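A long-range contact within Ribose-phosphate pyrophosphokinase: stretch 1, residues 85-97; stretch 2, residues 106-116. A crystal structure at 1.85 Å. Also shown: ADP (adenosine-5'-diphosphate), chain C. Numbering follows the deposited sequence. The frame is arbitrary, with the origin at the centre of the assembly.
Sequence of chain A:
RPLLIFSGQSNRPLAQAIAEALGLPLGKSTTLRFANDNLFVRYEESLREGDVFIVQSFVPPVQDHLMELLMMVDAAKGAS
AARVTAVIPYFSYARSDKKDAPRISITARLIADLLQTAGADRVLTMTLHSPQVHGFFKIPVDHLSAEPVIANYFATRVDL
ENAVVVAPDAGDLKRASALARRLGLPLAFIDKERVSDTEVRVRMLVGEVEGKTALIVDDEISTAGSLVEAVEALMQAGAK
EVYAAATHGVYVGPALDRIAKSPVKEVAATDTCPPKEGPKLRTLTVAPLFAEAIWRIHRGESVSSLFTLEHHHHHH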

ATOM      1  N   THR A  85       4.300  17.919  -7.689  1.00 13.00           N
ATOM      2  CA  THR A  85       3.736  17.643  -9.023  1.00 12.81           C
ATOM      3  C   THR A  85       4.877  17.348  -9.993  1.00 12.52           C
ATOM      4  O   THR A  85       5.815  18.215 -10.116  1.00 13.09           O
ATOM      5  N   ALA A  86       4.769  16.237 -10.715  1.00 12.26           N
ATOM      6  CA  ALA A  86       5.632  15.920 -11.862  1.00 12.97           C
ATOM      7  C   ALA A  86       5.045  16.672 -13.054  1.00 13.02           C
ATOM      8  O   ALA A  86       3.996  16.290 -13.547  1.00 12.44           O
ATOM      9  N   VAL A  87       5.749  17.693 -13.509  1.00 12.50           N
ATOM     10  CA  VAL A  87       5.408  18.385 -14.776  1.00 11.87           C
ATOM     11  C   VAL A  87       6.206  17.707 -15.883  1.00 12.02           C
ATOM     12  O   VAL A  87       7.423  17.853 -15.943  1.00 12.51           O
ATOM     13  N   ILE A  88       5.513  16.961 -16.713  1.00 11.72           N
ATOM     14  CA  ILE A  88       6.123  16.087 -17.746  1.00 12.35           C
ATOM     15  C   ILE A  88       5.529  16.559 -19.052  1.00 13.10           C
ATOM     16  O   ILE A  88       4.522  16.025 -19.510  1.00 13.69           O
ATOM     17  N   PRO A  89       6.137  17.569 -19.696  1.00 13.79           N
ATOM     18  CA  PRO A  89       5.544  18.134 -20.909  1.00 13.44           C
ATOM     19  C   PRO A  89       5.467  17.106 -22.037  1.00 15.12           C
ATOM     20  O   PRO A  89       4.437  17.063 -22.694  1.00 16.56           O
ATOM     21  N   TYR A  90       6.473  16.247 -22.183  1.00 13.58           N
ATOM     22  CA  TYR A  90       6.446  15.139 -23.160  1.00 13.85           C
ATOM     23  C   TYR A  90       6.714  13.813 -22.443  1.00 14.70           C
ATOM     24  O   TYR A  90       7.811  13.600 -22.001  1.00 15.29           O
ATOM     25  N   PHE A  91       5.710  12.953 -22.428  1.00 13.66           N
ATOM     26  CA  PHE A  91       5.764  11.627 -21.783  1.00 14.48           C
ATOM     27  C   PHE A  91       5.909  10.603 -22.910  1.00 14.13           C
ATOM     28  O   PHE A  91       4.895  10.091 -23.391  1.00 14.58           O
ATOM     29  N   SER A  92       7.155  10.389 -23.336  1.00 14.35           N
ATOM     30  CA  SER A  92       7.473   9.534 -24.519  1.00 13.21           C
ATOM     31  C   SER A  92       6.884   8.140 -24.311  1.00 14.30           C
ATOM     32  O   SER A  92       6.392   7.524 -25.295  1.00 13.38           O
ATOM     33  N   TYR A  93       6.984   7.620 -23.085  1.00 12.22           N
ATOM     34  CA  TYR A  93       6.579   6.219 -22.830  1.00 12.89           C
ATOM     35  C   TYR A  93       5.062   6.056 -22.882  1.00 13.26           C
ATOM     36  O   TYR A  93       4.602   4.873 -22.780  1.00 12.53           O
ATOM     37  N   ALA A  94       4.289   7.117 -23.135  1.00 12.75           N
ATOM     38  CA  ALA A  94       2.840   6.958 -23.397  1.00 14.33           C
ATOM     39  C   ALA A  94       2.674   6.057 -24.636  1.00 13.77           C
ATOM     40  O   ALA A  94       1.613   5.488 -24.806  1.00 16.32           O
ATOM     41  N   ARG A  95       3.672   5.925 -25.495  1.00 13.54           N
ATOM     42  CA  ARG A  95       3.543   5.051 -26.689  1.00 15.95           C
ATOM     43  C   ARG A  95       3.539   3.582 -26.265  1.00 15.47           C
ATOM     44  O   ARG A  95       3.122   2.752 -27.033  1.00 16.17           O
ATOM     45  N   SER A  96       4.085   3.282 -25.098  1.00 14.01           N
ATOM     46  CA  SER A  96       4.200   1.902 -24.567  1.00 13.94           C
ATOM     47  C   SER A  96       2.973   1.639 -23.708  1.00 14.67           C
ATOM     48  O   SER A  96       3.107   1.511 -22.457  1.00 11.74           O
ATOM     49  N   ASP A  97       1.814   1.578 -24.363  1.00 14.68           N
ATOM     50  CA  ASP A  97       0.507   1.715 -23.674  1.00 14.57           C
ATOM     51  C   ASP A  97      -0.317   0.429 -23.810  1.00 14.01           C
ATOM     52  O   ASP A  97      -1.437   0.420 -23.348  1.00 13.17           O
ATOM     53  N   ILE A 106       4.283  -2.981 -20.116  1.00 12.76           N
ATOM     54  CA  ILE A 106       3.413  -1.826 -20.474  1.00 12.93           C
ATOM     55  C   ILE A 106       4.049  -0.625 -19.781  1.00 12.26           C
ATOM     56  O   ILE A 106       3.689  -0.319 -18.610  1.00 10.73           O
ATOM     57  N   THR A 107       5.144  -0.167 -20.365  1.00 11.18           N
ATOM     58  CA  THR A 107       6.092   0.743 -19.683  1.00 11.77           C
ATOM     59  C   THR A 107       5.434   2.054 -19.224  1.00 10.23           C
ATOM     60  O   THR A 107       5.888   2.561 -18.199  1.00 10.93           O
ATOM     61  N   ALA A 108       4.384   2.554 -19.881  1.00  9.70           N
ATOM     62  CA  ALA A 108       3.677   3.776 -19.431  1.00 10.69           C
ATOM     63  C   ALA A 108       3.075   3.531 -18.043  1.00 11.35           C
ATOM     64  O   ALA A 108       3.191   4.394 -17.180  1.00 10.22           O
ATOM     65  N   ARG A 109       2.563   2.318 -17.798  1.00 10.47           N
ATOM     66  CA  ARG A 109       1.964   2.011 -16.480  1.00 11.40           C
ATOM     67  C   ARG A 109       3.080   1.830 -15.462  1.00 10.89           C
ATOM     68  O   ARG A 109       2.978   2.320 -14.330  1.00 10.79           O
ATOM     69  N   LEU A 110       4.138   1.128 -15.838  1.00 10.78           N
ATOM     70  CA  LEU A 110       5.252   0.914 -14.896  1.00 10.95           C
ATOM     71  C   LEU A 110       5.760   2.279 -14.450  1.00 11.36           C
ATOM     72  O   LEU A 110       5.997   2.483 -13.226  1.00 11.94           O
ATOM     73  N   ILE A 111       5.944   3.199 -15.383  1.00 11.73           N
ATOM     74  CA  ILE A 111       6.519   4.519 -15.013  1.00 11.43           C
ATOM     75  C   ILE A 111       5.514   5.273 -14.119  1.00 11.18           C
ATOM     76  O   ILE A 111       5.934   5.979 -13.194  1.00 11.00           O
ATOM     77  N   ALA A 112       4.218   5.182 -14.399  1.00 10.81           N
ATOM     78  CA  ALA A 112       3.231   5.806 -13.496  1.00 11.23           C
ATOM     79  C   ALA A 112       3.457   5.307 -12.071  1.00 10.94           C
ATOM     80  O   ALA A 112       3.435   6.132 -11.112  1.00 10.99           O
ATOM     81  N   ASP A 113       3.558   3.994 -11.894  1.00 12.47           N
ATOM     82  CA  ASP A 113       3.772   3.352 -10.566  1.00 12.70           C
ATOM     83  C   ASP A 113       5.096   3.841  -9.974  1.00 12.86           C
ATOM     84  O   ASP A 113       5.110   4.162  -8.771  1.00 12.84           O
ATOM     85  N   LEU A 114       6.166   3.918 -10.770  1.00 12.53           N
ATOM     86  CA  LEU A 114       7.464   4.387 -10.238  1.00 11.23           C
ATOM     87  C   LEU A 114       7.325   5.853  -9.766  1.00 11.13           C
ATOM     88  O   LEU A 114       7.894   6.172  -8.745  1.00 10.18           O
ATOM     89  N   LEU A 115       6.669   6.718 -10.539  1.00 10.89           N
ATOM     90  CA  LEU A 115       6.488   8.149 -10.139  1.00 12.38           C
ATOM     91  C   LEU A 115       5.712   8.185  -8.822  1.00 11.28           C
ATOM     92  O   LEU A 115       6.094   8.932  -7.919  1.00 11.24           O
ATOM     93  N   GLN A 116       4.690   7.344  -8.676  1.00 10.46           N
ATOM     94  CA  GLN A 116       3.882   7.337  -7.437  1.00 10.97           C
ATOM     95  C   GLN A 116       4.757   6.860  -6.281  1.00 10.87           C
ATOM     96  O   GLN A 116       4.717   7.464  -5.208  1.00 10.38           O
TER

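The helix of stretch 2 turns Thr107, Ala108, Ile111 and Leu115 against stretch 1, and the contact buries 461 Å², both sides summed. Leu115 (m, chi2 t) meets the strand: its CD1 lies 3.8 Å from Ile88 CD1, with Ile88 also m and t, while its CD2 approaches Ala86 CB at 4.4 Å. One leucine fork thus touches two residues, Ala86 and Ile88, whose CA-to-CB bonds both point toward the helix.

Ile111 (m, chi2 t) fits between the two rings. Its CG2 sits 3.8 Å from CE1 of Phe91 (t), and its CD1 is 3.2 Å from CD2 of Tyr93 (m), a tight fit; both approaches are oblique to the rings. The Ala108 methyl, pointing sideways, is pressed close to the 3-10 backbone, its CB 3.1 Å from Tyr93 O, and Phe91 CE2 lies 4.3 Å from Ala108 CB. The Phe91 ring turns its edge to the helix backbone, CZ 3.9 Å from Ala108 O.

At the helix start, Ala108 N donates to Ser96 O (3.1 Å, 166°), a nearly straight bond that joins the two backbones here. Ser96 CB and Thr107 CB pack at 3.8 Å, and a water bridges their hydroxyls, 2.8 Å from both Ser96 OG, to which it donates, and Thr107 OG1. Ser96 OG (chi1 m) in turn donates to ADP N7 at 2.7 Å, linking this packing to the nucleotide.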

ATOM      1  CB  THR A  85       2.899  18.825  -9.507  1.00 13.25           C
ATOM      2  OG1 THR A  85       1.840  19.075  -8.568  1.00 12.61           O
ATOM      3  CG2 THR A  85       2.394  18.603 -10.918  1.00 12.95           C
ATOM      4  CB  ALA A  86       5.730  14.451 -12.153  1.00 14.45           C
ATOM      5  CB  VAL A  87       5.649  19.894 -14.700  1.00 12.01           C
ATOM      6  CG1 VAL A  87       5.229  20.534 -15.998  1.00 12.42           C
ATOM      7  CG2 VAL A  87       4.905  20.500 -13.513  1.00 12.74           C
ATOM      8  CB  ILE A  88       5.819  14.591 -17.507  1.00 12.71           C
ATOM      9  CG1 ILE A  88       6.233  14.173 -16.097  1.00 13.56           C
ATOM     10  CG2 ILE A  88       6.485  13.766 -18.588  1.00 13.09           C
ATOM     11  CD1 ILE A  88       5.841  12.740 -15.759  1.00 14.52           C
ATOM     12  CB  PRO A  89       6.446  19.326 -21.252  1.00 12.66           C
ATOM     13  CG  PRO A  89       7.100  19.656 -19.966  1.00 13.45           C
ATOM     14  CD  PRO A  89       7.306  18.335 -19.231  1.00 12.76           C
ATOM     15  CB  TYR A  90       7.453  15.318 -24.279  1.00 15.23           C
ATOM     16  CG  TYR A  90       7.555  14.150 -25.240  1.00 15.25           C
ATOM     17  CD1 TYR A  90       6.424  13.570 -25.795  1.00 15.54           C
ATOM     18  CD2 TYR A  90       8.782  13.578 -25.544  1.00 14.82           C
ATOM     19  CE1 TYR A  90       6.514  12.462 -26.637  1.00 15.87           C
ATOM     20  CE2 TYR A  90       8.897  12.484 -26.393  1.00 14.84           C
ATOM     21  CZ  TYR A  90       7.755  11.917 -26.930  1.00 15.50           C
ATOM     22  OH  TYR A  90       7.859  10.870 -27.798  1.00 16.74           O
ATOM     23  CB  PHE A  91       4.537  11.381 -20.915  1.00 13.67           C
ATOM     24  CG  PHE A  91       4.578  10.078 -20.175  1.00 14.19           C
ATOM     25  CD1 PHE A  91       5.781   9.531 -19.723  1.00 14.93           C
ATOM     26  CD2 PHE A  91       3.423   9.358 -19.948  1.00 16.26           C
ATOM     27  CE1 PHE A  91       5.814   8.349 -19.010  1.00 15.44           C
ATOM     28  CE2 PHE A  91       3.466   8.158 -19.245  1.00 16.74           C
ATOM     29  CZ  PHE A  91       4.653   7.668 -18.759  1.00 15.86           C
ATOM     30  CB  SER A  92       8.950   9.478 -24.744  1.00 14.12           C
ATOM     31  OG  SER A  92       9.637   8.761 -23.716  1.00 14.31           O
ATOM     32  CB  TYR A  93       7.186   5.666 -21.545  1.00 12.66           C
ATOM     33  CG  TYR A  93       8.621   5.212 -21.641  1.00 13.69           C
ATOM     34  CD1 TYR A  93       8.937   3.983 -22.220  1.00 14.52           C
ATOM     35  CD2 TYR A  93       9.660   5.999 -21.160  1.00 13.39           C
ATOM     36  CE1 TYR A  93      10.238   3.516 -22.293  1.00 14.04           C
ATOM     37  CE2 TYR A  93      10.967   5.551 -21.226  1.00 13.87           C
ATOM     38  CZ  TYR A  93      11.256   4.304 -21.773  1.00 14.51           C
ATOM     39  OH  TYR A  93      12.540   3.886 -21.870  1.00 14.72           O
ATOM     40  CB  ALA A  94       2.130   8.286 -23.559  1.00 13.87           C
ATOM     41  CB  ARG A  95       4.686   5.292 -27.666  1.00 17.71           C
ATOM     42  CG  ARG A  95       4.645   6.675 -28.270  1.00 21.34           C
ATOM     43  CD  ARG A  95       5.738   6.985 -29.281  1.00 24.63           C
ATOM     44  NE  ARG A  95       5.725   6.047 -30.403  1.00 25.82           N
ATOM     45  CZ  ARG A  95       6.622   6.060 -31.390  1.00 27.46           C
ATOM     46  NH1 ARG A  95       7.589   6.976 -31.393  1.00 27.46           N
ATOM     47  NH2 ARG A  95       6.543   5.141 -32.337  1.00 27.54           N
ATOM     48  CB  SER A  96       5.476   1.728 -23.780  1.00 15.17           C
ATOM     49  OG  SER A  96       6.622   1.921 -24.595  1.00 14.63           O
ATOM     50  CB  ASP A  97      -0.236   2.941 -24.208  1.00 14.39           C
ATOM     51  CG  ASP A  97      -0.617   2.826 -25.679  1.00 17.14           C
ATOM     52  OD1 ASP A  97      -0.082   1.893 -26.353  1.00 19.32           O
ATOM     53  OD2 ASP A  97      -1.551   3.530 -26.085  1.00 15.71           O
ATOM     54  CB  ILE A 106       1.956  -2.070 -20.078  1.00 14.11           C
ATOM     55  CG1 ILE A 106       1.410  -3.381 -20.656  1.00 14.75           C
ATOM     56  CG2 ILE A 106       1.121  -0.871 -20.482  1.00 14.98           C
ATOM     57  CD1 ILE A 106       0.024  -3.731 -20.169  1.00 15.12           C
ATOM     58  CB  THR A 107       7.328   1.000 -20.532  1.00 11.44           C
ATOM     59  OG1 THR A 107       7.584  -0.211 -21.240  1.00 12.63           O
ATOM     60  CG2 THR A 107       8.465   1.382 -19.628  1.00 12.06           C
ATOM     61  CB  ALA A 108       2.632   4.153 -20.447  1.00 10.51           C
ATOM     62  CB  ARG A 109       1.044   0.788 -16.596  1.00 11.17           C
ATOM     63  CG  ARG A 109       0.664   0.184 -15.248  1.00 11.56           C
ATOM     64  CD  ARG A 109      -0.165   1.132 -14.421  1.00 11.87           C
ATOM     65  NE  ARG A 109      -0.335   0.658 -13.078  1.00 12.89           N
ATOM     66  CZ  ARG A 109      -1.440   0.116 -12.569  1.00 14.88           C
ATOM     67  NH1 ARG A 109      -1.483  -0.246 -11.290  1.00 14.76           N
ATOM     68  NH2 ARG A 109      -2.505  -0.044 -13.332  1.00 14.14           N
ATOM     69  CB  LEU A 110       6.382   0.133 -15.574  1.00 11.33           C
ATOM     70  CG  LEU A 110       7.666   0.105 -14.779  1.00 11.81           C
ATOM     71  CD1 LEU A 110       7.487  -0.640 -13.488  1.00 12.52           C
ATOM     72  CD2 LEU A 110       8.794  -0.497 -15.621  1.00 12.71           C
ATOM     73  CB  ILE A 111       6.972   5.300 -16.258  1.00 12.27           C
ATOM     74  CG1 ILE A 111       8.213   4.661 -16.892  1.00 12.46           C
ATOM     75  CG2 ILE A 111       7.247   6.708 -15.862  1.00 12.58           C
ATOM     76  CD1 ILE A 111       8.518   5.187 -18.267  1.00 13.23           C
ATOM     77  CB  ALA A 112       1.839   5.573 -13.993  1.00 11.21           C
ATOM     78  CB  ASP A 113       3.617   1.847 -10.680  1.00 14.70           C
ATOM     79  CG  ASP A 113       2.166   1.409 -10.876  1.00 13.69           C
ATOM     80  OD1 ASP A 113       1.263   2.084 -10.347  1.00 16.46           O
ATOM     81  OD2 ASP A 113       1.954   0.432 -11.552  1.00 16.26           O
ATOM     82  CB  LEU A 114       8.531   4.285 -11.320  1.00 11.03           C
ATOM     83  CG  LEU A 114       8.832   2.884 -11.869  1.00 11.24           C
ATOM     84  CD1 LEU A 114       9.934   2.920 -12.874  1.00 11.91           C
ATOM     85  CD2 LEU A 114       9.171   1.923 -10.766  1.00 11.43           C
ATOM     86  CB  LEU A 115       5.752   8.914 -11.234  1.00 12.41           C
ATOM     87  CG  LEU A 115       6.610   9.265 -12.438  1.00 13.86           C
ATOM     88  CD1 LEU A 115       5.763   9.587 -13.638  1.00 13.81           C
ATOM     89  CD2 LEU A 115       7.561  10.421 -12.068  1.00 16.29           C
ATOM     90  CB  GLN A 116       2.624   6.496  -7.643  1.00 11.33           C
ATOM     91  CG  GLN A 116       1.687   7.178  -8.584  1.00 11.15           C
ATOM     92  CD  GLN A 116       0.600   6.264  -9.124  1.00 13.03           C
ATOM     93  OE1 GLN A 116       0.472   5.075  -8.798  1.00 13.81           O
ATOM     94  NE2 GLN A 116      -0.275   6.871  -9.871  1.00 10.61           N
TER
HETATM   95  PB  ADP C 401       0.645   3.608 -32.371  1.00 72.45           P
HETATM   96  O1B ADP C 401      -0.672   4.390 -32.481  1.00 64.41           O
HETATM   97  O2B ADP C 401       1.156   3.527 -30.952  1.00 60.93           O
HETATM   98  O3B ADP C 401       1.731   3.972 -33.364  1.00 53.72           O
HETATM   99  PA  ADP C 401       1.009   0.881 -32.379  1.00 75.26           P
HETATM  100  O1A ADP C 401       0.814   0.665 -30.909  1.00 72.25           O
HETATM  101  O2A ADP C 401       0.676  -0.238 -33.307  1.00 75.60           O
HETATM  102  O3A ADP C 401       0.171   2.152 -32.831  1.00 62.92           O
HETATM  103  O5' ADP C 401       2.510   1.437 -32.666  1.00 63.96           O
HETATM  104  C5' ADP C 401       3.555   1.311 -31.655  1.00 47.85           C
HETATM  105  C4' ADP C 401       4.891   0.964 -32.288  1.00 41.11           C
HETATM  106  O4' ADP C 401       5.922   1.765 -31.639  1.00 28.56           O
HETATM  107  C3' ADP C 401       5.365  -0.491 -32.129  1.00 39.98           C
HETATM  108  O3' ADP C 401       4.326  -1.436 -31.893  1.00 41.68           O
HETATM  109  C2' ADP C 401       6.110  -0.431 -30.801  1.00 30.60           C
HETATM  110  O2' ADP C 401       7.065  -1.455 -30.726  1.00 40.46           O
HETATM  111  C1' ADP C 401       6.738   0.960 -30.831  1.00 26.60           C
HETATM  112  N9  ADP C 401       6.845   1.575 -29.506  1.00 20.25           N
HETATM  113  C8  ADP C 401       6.282   1.145 -28.319  1.00 20.57           C
HETATM  114  N7  ADP C 401       6.602   1.890 -27.281  1.00 16.24           N
HETATM  115  C5  ADP C 401       7.437   2.860 -27.817  1.00 16.25           C
HETATM  116  C6  ADP C 401       8.122   3.941 -27.241  1.00 16.42           C
HETATM  117  N6  ADP C 401       8.026   4.249 -25.948  1.00 16.26           N
HETATM  118  N1  ADP C 401       8.887   4.728 -28.050  1.00 16.78           N
HETATM  119  C2  ADP C 401       8.935   4.421 -29.353  1.00 17.35           C
HETATM  120  N3  ADP C 401       8.319   3.441 -30.005  1.00 18.29           N
HETATM  121  C4  ADP C 401       7.596   2.671 -29.180  1.00 18.99           C
HETATM  122  O   HOH W   1       8.661   0.154 -23.761  1.00 14.56           O